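Local coordinates for protein ribulose-1,5-bisphosphate carboxylase/oxygenase large subunit (Rhodopseudomonas palustris, PDB 3QFW) that is a Rubisco-like protein of the ribulose-bisphosphate carboxylase large-chain family, classed as a magnesium-binding carboxylase, though its own reaction is probably different from that of true Rubisco, at residues I322-Q336 / Q356-G368. Sequence-based numbering, arbitrary orientation.
Sequences IMLQRVNELLRFYGQ and QASRFVNKVADYG. With SO4 (sulfate ion), chain G.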
ATOM      1  N   ILE B 322      23.277 -11.121  -8.446  1.00 47.81           N
ATOM      2  CA  ILE B 322      23.782 -10.949  -9.805  1.00 53.23           C
ATOM      3  C   ILE B 322      25.305 -10.810  -9.835  1.00 54.19           C
ATOM      4  O   ILE B 322      25.842  -9.721  -9.643  1.00 52.86           O
ATOM      5  CB  ILE B 322      23.134  -9.726 -10.488  1.00 50.93           C
ATOM      6  CG1 ILE B 322      21.623  -9.736 -10.264  1.00 46.14           C
ATOM      7  CG2 ILE B 322      23.456  -9.704 -11.975  1.00 45.88           C
ATOM      8  CD1 ILE B 322      20.964 -11.018 -10.700  1.00 48.95           C
ATOM      9  N   MET B 323      25.991 -11.925 -10.081  1.00 55.54           N
ATOM     10  CA  MET B 323      27.451 -11.957 -10.122  1.00 55.79           C
ATOM     11  C   MET B 323      27.981 -11.968 -11.557  1.00 52.30           C
ATOM     12  O   MET B 323      27.226 -12.151 -12.509  1.00 51.51           O
ATOM     13  CB  MET B 323      27.976 -13.178  -9.350  1.00 60.95           C
ATOM     14  CG  MET B 323      26.979 -14.342  -9.246  1.00 62.09           C
ATOM     15  SD  MET B 323      27.592 -15.757  -8.293  1.00 73.80           S
ATOM     16  CE  MET B 323      26.178 -16.859  -8.365  1.00 63.24           C
ATOM     17  N   LEU B 324      29.284 -11.768 -11.711  1.00 53.54           N
ATOM     18  CA  LEU B 324      29.895 -11.811 -13.032  1.00 51.16           C
ATOM     19  C   LEU B 324      29.532 -13.096 -13.769  1.00 48.88           C
ATOM     20  O   LEU B 324      29.506 -13.128 -15.006  1.00 50.43           O
ATOM     21  CB  LEU B 324      31.416 -11.678 -12.922  1.00 47.23           C
ATOM     22  CG  LEU B 324      32.002 -10.409 -13.549  1.00 51.60           C
ATOM     23  CD1 LEU B 324      31.838 -10.429 -15.057  1.00 44.64           C
ATOM     24  CD2 LEU B 324      31.368  -9.159 -12.955  1.00 46.37           C
ATOM     25  N   GLN B 325      29.256 -14.149 -13.004  1.00 48.95           N
ATOM     26  CA  GLN B 325      28.936 -15.456 -13.569  1.00 54.08           C
ATOM     27  C   GLN B 325      27.501 -15.552 -14.087  1.00 50.78           C
ATOM     28  O   GLN B 325      27.173 -16.478 -14.827  1.00 52.77           O
ATOM     29  CB  GLN B 325      29.162 -16.568 -12.539  1.00 56.68           C
ATOM     30  CG  GLN B 325      27.966 -16.808 -11.617  1.00 58.87           C
ATOM     31  CD  GLN B 325      27.944 -18.211 -11.034  1.00 61.37           C
ATOM     32  OE1 GLN B 325      26.878 -18.757 -10.743  1.00 61.31           O
ATOM     33  NE2 GLN B 325      29.124 -18.802 -10.861  1.00 66.44           N
ATOM     34  N   ARG B 326      26.652 -14.608 -13.695  1.00 50.47           N
ATOM     35  CA  ARG B 326      25.228 -14.675 -14.037  1.00 48.69           C
ATOM     36  C   ARG B 326      24.891 -13.843 -15.270  1.00 39.23           C
ATOM     37  O   ARG B 326      23.836 -14.027 -15.874  1.00 38.71           O
ATOM     38  CB  ARG B 326      24.354 -14.191 -12.874  1.00 48.57           C
ATOM     39  CG  ARG B 326      24.526 -14.924 -11.548  1.00 56.69           C
ATOM     40  CD  ARG B 326      23.837 -16.286 -11.532  1.00 53.41           C
ATOM     41  NE  ARG B 326      22.482 -16.256 -12.081  1.00 49.26           N
ATOM     42  CZ  ARG B 326      21.375 -16.055 -11.372  1.00 46.14           C
ATOM     43  NH1 ARG B 326      21.444 -15.847 -10.063  1.00 50.71           N
ATOM     44  NH2 ARG B 326      20.193 -16.058 -11.977  1.00 43.29           N
ATOM     45  N   VAL B 327      25.780 -12.922 -15.629  1.00 40.66           N
ATOM     46  CA  VAL B 327      25.494 -11.942 -16.679  1.00 39.06           C
ATOM     47  C   VAL B 327      25.013 -12.529 -18.022  1.00 38.97           C
ATOM     48  O   VAL B 327      23.981 -12.117 -18.539  1.00 38.91           O
ATOM     49  CB  VAL B 327      26.689 -10.993 -16.908  1.00 40.94           C
ATOM     50  CG1 VAL B 327      26.588 -10.324 -18.272  1.00 41.40           C
ATOM     51  CG2 VAL B 327      26.758  -9.959 -15.800  1.00 44.76           C
ATOM     52  N   ASN B 328      25.737 -13.486 -18.589  1.00 33.52           N
ATOM     53  CA  ASN B 328      25.290 -14.051 -19.865  1.00 37.19           C
ATOM     54  C   ASN B 328      23.941 -14.768 -19.769  1.00 30.70           C
ATOM     55  O   ASN B 328      23.067 -14.576 -20.620  1.00 32.09           O
ATOM     56  CB  ASN B 328      26.365 -14.948 -20.498  1.00 34.74           C
ATOM     57  CG  ASN B 328      27.581 -14.164 -20.937  1.00 40.16           C
ATOM     58  OD1 ASN B 328      27.526 -12.940 -21.073  1.00 36.60           O
ATOM     59  ND2 ASN B 328      28.689 -14.863 -21.165  1.00 39.30           N
ATOM     60  N   GLU B 329      23.781 -15.589 -18.737  1.00 34.44           N
ATOM     61  CA  GLU B 329      22.485 -16.200 -18.421  1.00 34.48           C
ATOM     62  C   GLU B 329      21.357 -15.170 -18.462  1.00 31.63           C
ATOM     63  O   GLU B 329      20.350 -15.349 -19.153  1.00 29.74           O
ATOM     64  CB  GLU B 329      22.514 -16.873 -17.038  1.00 32.91           C
ATOM     65  CG  GLU B 329      21.128 -17.356 -16.548  1.00 33.52           C
ATOM     66  CD  GLU B 329      21.036 -17.532 -15.029  1.00 39.61           C
ATOM     67  OE1 GLU B 329      22.078 -17.463 -14.343  1.00 39.28           O
ATOM     68  OE2 GLU B 329      19.907 -17.741 -14.523  1.00 39.25           O
ATOM     69  N   LEU B 330      21.525 -14.081 -17.725  1.00 31.78           N
ATOM     70  CA  LEU B 330      20.429 -13.126 -17.592  1.00 34.61           C
ATOM     71  C   LEU B 330      20.151 -12.377 -18.890  1.00 32.90           C
ATOM     72  O   LEU B 330      19.012 -12.014 -19.173  1.00 35.11           O
ATOM     73  CB  LEU B 330      20.676 -12.164 -16.429  1.00 32.47           C
ATOM     74  CG  LEU B 330      20.609 -12.853 -15.064  1.00 37.11           C
ATOM     75  CD1 LEU B 330      20.985 -11.877 -13.972  1.00 43.37           C
ATOM     76  CD2 LEU B 330      19.219 -13.430 -14.822  1.00 39.00           C
ATOM     77  N   LEU B 331      21.191 -12.137 -19.681  1.00 34.34           N
ATOM     78  CA  LEU B 331      20.997 -11.462 -20.954  1.00 31.09           C
ATOM     79  C   LEU B 331      20.394 -12.408 -21.978  1.00 29.06           C
ATOM     80  O   LEU B 331      19.657 -11.978 -22.865  1.00 31.56           O
ATOM     81  CB  LEU B 331      22.302 -10.855 -21.460  1.00 34.34           C
ATOM     82  CG  LEU B 331      22.713  -9.507 -20.853  1.00 35.07           C
ATOM     83  CD1 LEU B 331      21.568  -8.773 -20.201  1.00 32.58           C
ATOM     84  CD2 LEU B 331      23.856  -9.660 -19.878  1.00 41.02           C
ATOM     85  N   ARG B 332      20.700 -13.700 -21.854  1.00 29.51           N
ATOM     86  CA  ARG B 332      20.017 -14.703 -22.671  1.00 31.04           C
ATOM     87  C   ARG B 332      18.546 -14.742 -22.265  1.00 29.04           C
ATOM     88  O   ARG B 332      17.650 -14.793 -23.108  1.00 28.02           O
ATOM     89  CB  ARG B 332      20.642 -16.084 -22.486  1.00 31.79           C
ATOM     90  CG  ARG B 332      22.005 -16.242 -23.168  1.00 27.62           C
ATOM     91  CD  ARG B 332      22.716 -17.532 -22.733  1.00 34.54           C
ATOM     92  NE  ARG B 332      24.130 -17.518 -23.129  1.00 30.70           N
ATOM     93  CZ  ARG B 332      25.136 -17.892 -22.344  1.00 32.69           C
ATOM     94  NH1 ARG B 332      24.904 -18.331 -21.113  1.00 37.55           N
ATOM     95  NH2 ARG B 332      26.381 -17.821 -22.781  1.00 31.06           N
ATOM     96  N   PHE B 333      18.311 -14.720 -20.960  1.00 28.32           N
ATOM     97  CA  PHE B 333      16.955 -14.807 -20.443  1.00 30.40           C
ATOM     98  C   PHE B 333      16.105 -13.607 -20.843  1.00 31.00           C
ATOM     99  O   PHE B 333      14.999 -13.758 -21.366  1.00 32.05           O
ATOM    100  CB  PHE B 333      16.967 -14.925 -18.916  1.00 30.41           C
ATOM    101  CG  PHE B 333      15.616 -15.237 -18.338  1.00 32.96           C
ATOM    102  CD1 PHE B 333      15.134 -16.534 -18.357  1.00 30.57           C
ATOM    103  CD2 PHE B 333      14.819 -14.232 -17.807  1.00 32.59           C
ATOM    104  CE1 PHE B 333      13.887 -16.836 -17.844  1.00 32.75           C
ATOM    105  CE2 PHE B 333      13.572 -14.521 -17.291  1.00 35.13           C
ATOM    106  CZ  PHE B 333      13.102 -15.820 -17.303  1.00 38.76           C
ATOM    107  N   TYR B 334      16.630 -12.414 -20.592  1.00 29.79           N
ATOM    108  CA  TYR B 334      15.843 -11.197 -20.741  1.00 31.11           C
ATOM    109  C   TYR B 334      16.009 -10.495 -22.079  1.00 33.31           C
ATOM    110  O   TYR B 334      15.223  -9.620 -22.428  1.00 30.79           O
ATOM    111  CB  TYR B 334      16.190 -10.207 -19.621  1.00 30.98           C
ATOM    112  CG  TYR B 334      15.697 -10.607 -18.245  1.00 32.64           C
ATOM    113  CD1 TYR B 334      14.344 -10.543 -17.929  1.00 33.18           C
ATOM    114  CD2 TYR B 334      16.584 -11.015 -17.255  1.00 31.17           C
ATOM    115  CE1 TYR B 334      13.880 -10.897 -16.674  1.00 34.40           C
ATOM    116  CE2 TYR B 334      16.127 -11.374 -15.980  1.00 31.23           C
ATOM    117  CZ  TYR B 334      14.767 -11.308 -15.701  1.00 34.43           C
ATOM    118  OH  TYR B 334      14.287 -11.655 -14.450  1.00 32.02           O
ATOM    119  N   GLY B 335      17.028 -10.872 -22.844  1.00 30.84           N
ATOM    120  CA  GLY B 335      17.373 -10.071 -23.996  1.00 32.49           C
ATOM    121  C   GLY B 335      18.116  -8.860 -23.476  1.00 30.32           C
ATOM    122  O   GLY B 335      18.382  -8.768 -22.278  1.00 32.90           O
ATOM    123  N   GLN B 336      18.434  -7.922 -24.363  1.00 29.99           N
ATOM    124  CA  GLN B 336      19.294  -6.796 -24.005  1.00 31.83           C
ATOM    125  C   GLN B 336      18.529  -5.551 -23.565  1.00 33.71           C
ATOM    126  O   GLN B 336      19.136  -4.574 -23.133  1.00 30.31           O
ATOM    127  CB  GLN B 336      20.241  -6.452 -25.164  1.00 32.56           C
ATOM    128  CG  GLN B 336      21.260  -7.534 -25.451  1.00 34.89           C
ATOM    129  CD  GLN B 336      22.083  -7.244 -26.693  1.00 37.25           C
ATOM    130  OE1 GLN B 336      22.262  -6.089 -27.081  1.00 37.95           O
ATOM    131  NE2 GLN B 336      22.581  -8.295 -27.329  1.00 42.24           N
ATOM    132  N   GLN B 356      36.196  -4.030 -10.248  1.00 45.73           N
ATOM    133  CA  GLN B 356      35.189  -5.083 -10.320  1.00 43.33           C
ATOM    134  C   GLN B 356      33.917  -4.605 -11.014  1.00 39.86           C
ATOM    135  O   GLN B 356      33.239  -5.390 -11.674  1.00 41.64           O
ATOM    136  CB  GLN B 356      34.871  -5.638  -8.927  1.00 43.93           C
ATOM    137  CG  GLN B 356      36.058  -6.291  -8.229  1.00 52.13           C
ATOM    138  CD  GLN B 356      36.730  -7.363  -9.076  1.00 55.52           C
ATOM    139  OE1 GLN B 356      36.133  -7.910 -10.003  1.00 55.97           O
ATOM    140  NE2 GLN B 356      37.982  -7.669  -8.755  1.00 58.01           N
ATOM    141  N   ALA B 357      33.600  -3.322 -10.860  1.00 40.62           N
ATOM    142  CA  ALA B 357      32.449  -2.720 -11.534  1.00 39.36           C
ATOM    143  C   ALA B 357      32.683  -2.651 -13.038  1.00 37.40           C
ATOM    144  O   ALA B 357      31.785  -2.909 -13.841  1.00 37.70           O
ATOM    145  CB  ALA B 357      32.204  -1.336 -11.005  1.00 34.01           C
ATOM    146  N   SER B 358      33.895  -2.272 -13.416  1.00 41.43           N
ATOM    147  CA  SER B 358      34.252  -2.218 -14.824  1.00 34.90           C
ATOM    148  C   SER B 358      34.125  -3.607 -15.424  1.00 34.07           C
ATOM    149  O   SER B 358      33.640  -3.770 -16.538  1.00 33.90           O
ATOM    150  CB  SER B 358      35.683  -1.698 -15.000  1.00 42.69           C
ATOM    151  OG  SER B 358      35.811  -0.375 -14.505  1.00 43.75           O
ATOM    152  N   ARG B 359      34.560  -4.606 -14.667  1.00 34.04           N
ATOM    153  CA  ARG B 359      34.487  -5.994 -15.099  1.00 37.80           C
ATOM    154  C   ARG B 359      33.062  -6.333 -15.493  1.00 39.18           C
ATOM    155  O   ARG B 359      32.812  -6.887 -16.559  1.00 35.88           O
ATOM    156  CB  ARG B 359      34.941  -6.916 -13.966  1.00 45.74           C
ATOM    157  CG  ARG B 359      36.244  -7.632 -14.226  1.00 52.90           C
ATOM    158  CD  ARG B 359      36.025  -8.851 -15.106  1.00 57.64           C
ATOM    159  NE  ARG B 359      37.285  -9.408 -15.594  1.00 58.27           N
ATOM    160  CZ  ARG B 359      38.118 -10.137 -14.859  1.00 64.93           C
ATOM    161  NH1 ARG B 359      37.836 -10.399 -13.589  1.00 65.10           N
ATOM    162  NH2 ARG B 359      39.241 -10.600 -15.393  1.00 67.91           N
ATOM    163  N   PHE B 360      32.127  -5.998 -14.611  1.00 35.83           N
ATOM    164  CA  PHE B 360      30.716  -6.264 -14.857  1.00 40.34           C
ATOM    165  C   PHE B 360      30.214  -5.489 -16.069  1.00 34.78           C
ATOM    166  O   PHE B 360      29.629  -6.057 -16.992  1.00 36.33           O
ATOM    167  CB  PHE B 360      29.891  -5.895 -13.628  1.00 37.60           C
ATOM    168  CG  PHE B 360      28.419  -6.120 -13.799  1.00 38.31           C
ATOM    169  CD1 PHE B 360      27.840  -7.318 -13.418  1.00 43.61           C
ATOM    170  CD2 PHE B 360      27.614  -5.133 -14.343  1.00 39.80           C
ATOM    171  CE1 PHE B 360      26.476  -7.527 -13.578  1.00 42.06           C
ATOM    172  CE2 PHE B 360      26.249  -5.337 -14.501  1.00 38.91           C
ATOM    173  CZ  PHE B 360      25.688  -6.534 -14.129  1.00 36.31           C
ATOM    174  N   VAL B 361      30.431  -4.183 -16.044  1.00 32.60           N
ATOM    175  CA  VAL B 361      30.020  -3.323 -17.136  1.00 34.87           C
ATOM    176  C   VAL B 361      30.536  -3.824 -18.490  1.00 36.68           C
ATOM    177  O   VAL B 361      29.782  -3.876 -19.464  1.00 36.06           O
ATOM    178  CB  VAL B 361      30.484  -1.876 -16.892  1.00 35.19           C
ATOM    179  CG1 VAL B 361      30.428  -1.068 -18.180  1.00 35.17           C
ATOM    180  CG2 VAL B 361      29.655  -1.235 -15.797  1.00 33.85           C
ATOM    181  N   ASN B 362      31.814  -4.198 -18.556  1.00 35.13           N
ATOM    182  CA  ASN B 362      32.387  -4.676 -19.816  1.00 36.77           C
ATOM    183  C   ASN B 362      31.805  -6.009 -20.251  1.00 34.62           C
ATOM    184  O   ASN B 362      31.617  -6.254 -21.441  1.00 35.56           O
ATOM    185  CB  ASN B 362      33.919  -4.766 -19.737  1.00 37.24           C
ATOM    186  CG  ASN B 362      34.573  -3.409 -19.603  1.00 42.19           C
ATOM    187  OD1 ASN B 362      34.087  -2.418 -20.151  1.00 44.44           O
ATOM    188  ND2 ASN B 362      35.677  -3.350 -18.864  1.00 44.04           N
ATOM    189  N   LYS B 363      31.521  -6.872 -19.283  1.00 36.33           N
ATOM    190  CA  LYS B 363      30.896  -8.156 -19.576  1.00 39.91           C
ATOM    191  C   LYS B 363      29.531  -7.932 -20.236  1.00 35.35           C
ATOM    192  O   LYS B 363      29.180  -8.585 -21.228  1.00 33.59           O
ATOM    193  CB  LYS B 363      30.760  -8.970 -18.290  1.00 39.88           C
ATOM    194  CG  LYS B 363      30.042 -10.301 -18.435  1.00 44.57           C
ATOM    195  CD  LYS B 363      30.974 -11.420 -18.854  1.00 42.96           C
ATOM    196  CE  LYS B 363      30.463 -12.753 -18.320  1.00 42.48           C
ATOM    197  NZ  LYS B 363      31.103 -13.924 -18.973  1.00 51.68           N
ATOM    198  N   VAL B 364      28.778  -6.977 -19.708  1.00 33.48           N
ATOM    199  CA  VAL B 364      27.466  -6.656 -20.266  1.00 33.75           C
ATOM    200  C   VAL B 364      27.584  -6.059 -21.672  1.00 31.66           C
ATOM    201  O   VAL B 364      26.889  -6.471 -22.605  1.00 32.91           O
ATOM    202  CB  VAL B 364      26.668  -5.696 -19.327  1.00 35.19           C
ATOM    203  CG1 VAL B 364      25.371  -5.256 -19.982  1.00 33.43           C
ATOM    204  CG2 VAL B 364      26.396  -6.369 -17.992  1.00 33.82           C
ATOM    205  N   ALA B 365      28.483  -5.095 -21.829  1.00 36.32           N
ATOM    206  CA  ALA B 365      28.645  -4.425 -23.117  1.00 38.34           C
ATOM    207  C   ALA B 365      29.059  -5.391 -24.230  1.00 37.17           C
ATOM    208  O   ALA B 365      28.666  -5.215 -25.382  1.00 37.02           O
ATOM    209  CB  ALA B 365      29.637  -3.270 -23.001  1.00 38.46           C
ATOM    210  N   ASP B 366      29.830  -6.417 -23.869  1.00 38.57           N
ATOM    211  CA  ASP B 366      30.397  -7.358 -24.837  1.00 37.78           C
ATOM    212  C   ASP B 366      29.398  -8.413 -25.285  1.00 39.21           C
ATOM    213  O   ASP B 366      29.637  -9.149 -26.258  1.00 34.90           O
ATOM    214  CB  ASP B 366      31.628  -8.052 -24.248  1.00 40.99           C
ATOM    215  CG  ASP B 366      32.807  -7.111 -24.076  1.00 41.40           C
ATOM    216  OD1 ASP B 366      32.822  -6.042 -24.725  1.00 40.58           O
ATOM    217  OD2 ASP B 366      33.718  -7.441 -23.290  1.00 42.14           O
ATOM    218  N   TYR B 367      28.275  -8.485 -24.575  1.00 35.35           N
ATOM    219  CA  TYR B 367      27.281  -9.509 -24.849  1.00 35.93           C
ATOM    220  C   TYR B 367      26.725  -9.413 -26.271  1.00 35.64           C
ATOM    221  O   TYR B 367      26.315  -8.344 -26.726  1.00 36.38           O
ATOM    222  CB  TYR B 367      26.128  -9.486 -23.821  1.00 33.46           C
ATOM    223  CG  TYR B 367      25.123 -10.553 -24.143  1.00 32.84           C
ATOM    224  CD1 TYR B 367      25.312 -11.854 -23.709  1.00 34.78           C
ATOM    225  CD2 TYR B 367      24.019 -10.277 -24.939  1.00 33.71           C
ATOM    226  CE1 TYR B 367      24.416 -12.851 -24.032  1.00 33.77           C
ATOM    227  CE2 TYR B 367      23.118 -11.267 -25.272  1.00 33.55           C
ATOM    228  CZ  TYR B 367      23.326 -12.554 -24.816  1.00 33.40           C
ATOM    229  OH  TYR B 367      22.441 -13.550 -25.140  1.00 34.81           O
ATOM    230  N   GLY B 368      26.712 -10.541 -26.972  1.00 34.54           N
ATOM    231  CA  GLY B 368      26.075 -10.607 -28.272  1.00 37.86           C
ATOM    232  C   GLY B 368      26.785  -9.781 -29.325  1.00 38.93           C
ATOM    233  O   GLY B 368      26.165  -9.274 -30.266  1.00 39.28           O
TER
HETATM  234  S   SO4 G 380      28.633 -18.328 -19.287  1.00 59.89           S
HETATM  235  O1  SO4 G 380      28.930 -16.946 -18.909  1.00 52.27           O
HETATM  236  O2  SO4 G 380      29.427 -19.226 -18.447  1.00 57.74           O
HETATM  237  O3  SO4 G 380      28.968 -18.552 -20.687  1.00 48.88           O
HETATM  238  O4  SO4 G 380      27.205 -18.591 -19.096  1.00 50.96           O
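Tyr-367 lays its ring flat against Leu-331: CB of Leu-331 stands 3.6 Å from the ring centroid of Tyr-367 and 1° off the ring normal, a CH-pi contact centred on one face. The ring reaches this place because its CG is anti to the backbone N (chi1 180°). OH of Tyr-367 ends 3.4 Å from CG of Arg-332. Were Tyr-367 an alanine, CB of Leu-331 would probably lose its aromatic cover and a gap would open beside Arg-332.

Followed outward, Lys-363 sets CB 3.7 Å from CD1 of Leu-324; its CG presses on CG1 of Val-327 at 3.5 Å, tighter than usual; CD stays near Leu-324 CD1; CE comes 3.5 Å from Leu-324 O; and NZ arrives beside Asn-328, 3.7 Å from sulfate O1. Arg-332 NH1 donates a hydrogen bond to O4 of this probably crystallisation-derived sulfate (3.1 Å).

Deeper, Val-327 CG2 approaches CE1 of Phe-360 obliquely at 3.3 Å, while Leu-324 CD2 sits at the ring's edge. Phe-360 and Leu-331 also touch Leu-340 of strand 339-341. The axes of 327-334 and 356-366 run 39° apart; helix 327-334 precedes and helix 353-366 follows that strand in the chain, and both pack on it, consistent with neighbouring outer helices of the Rubisco-family TIM barrel.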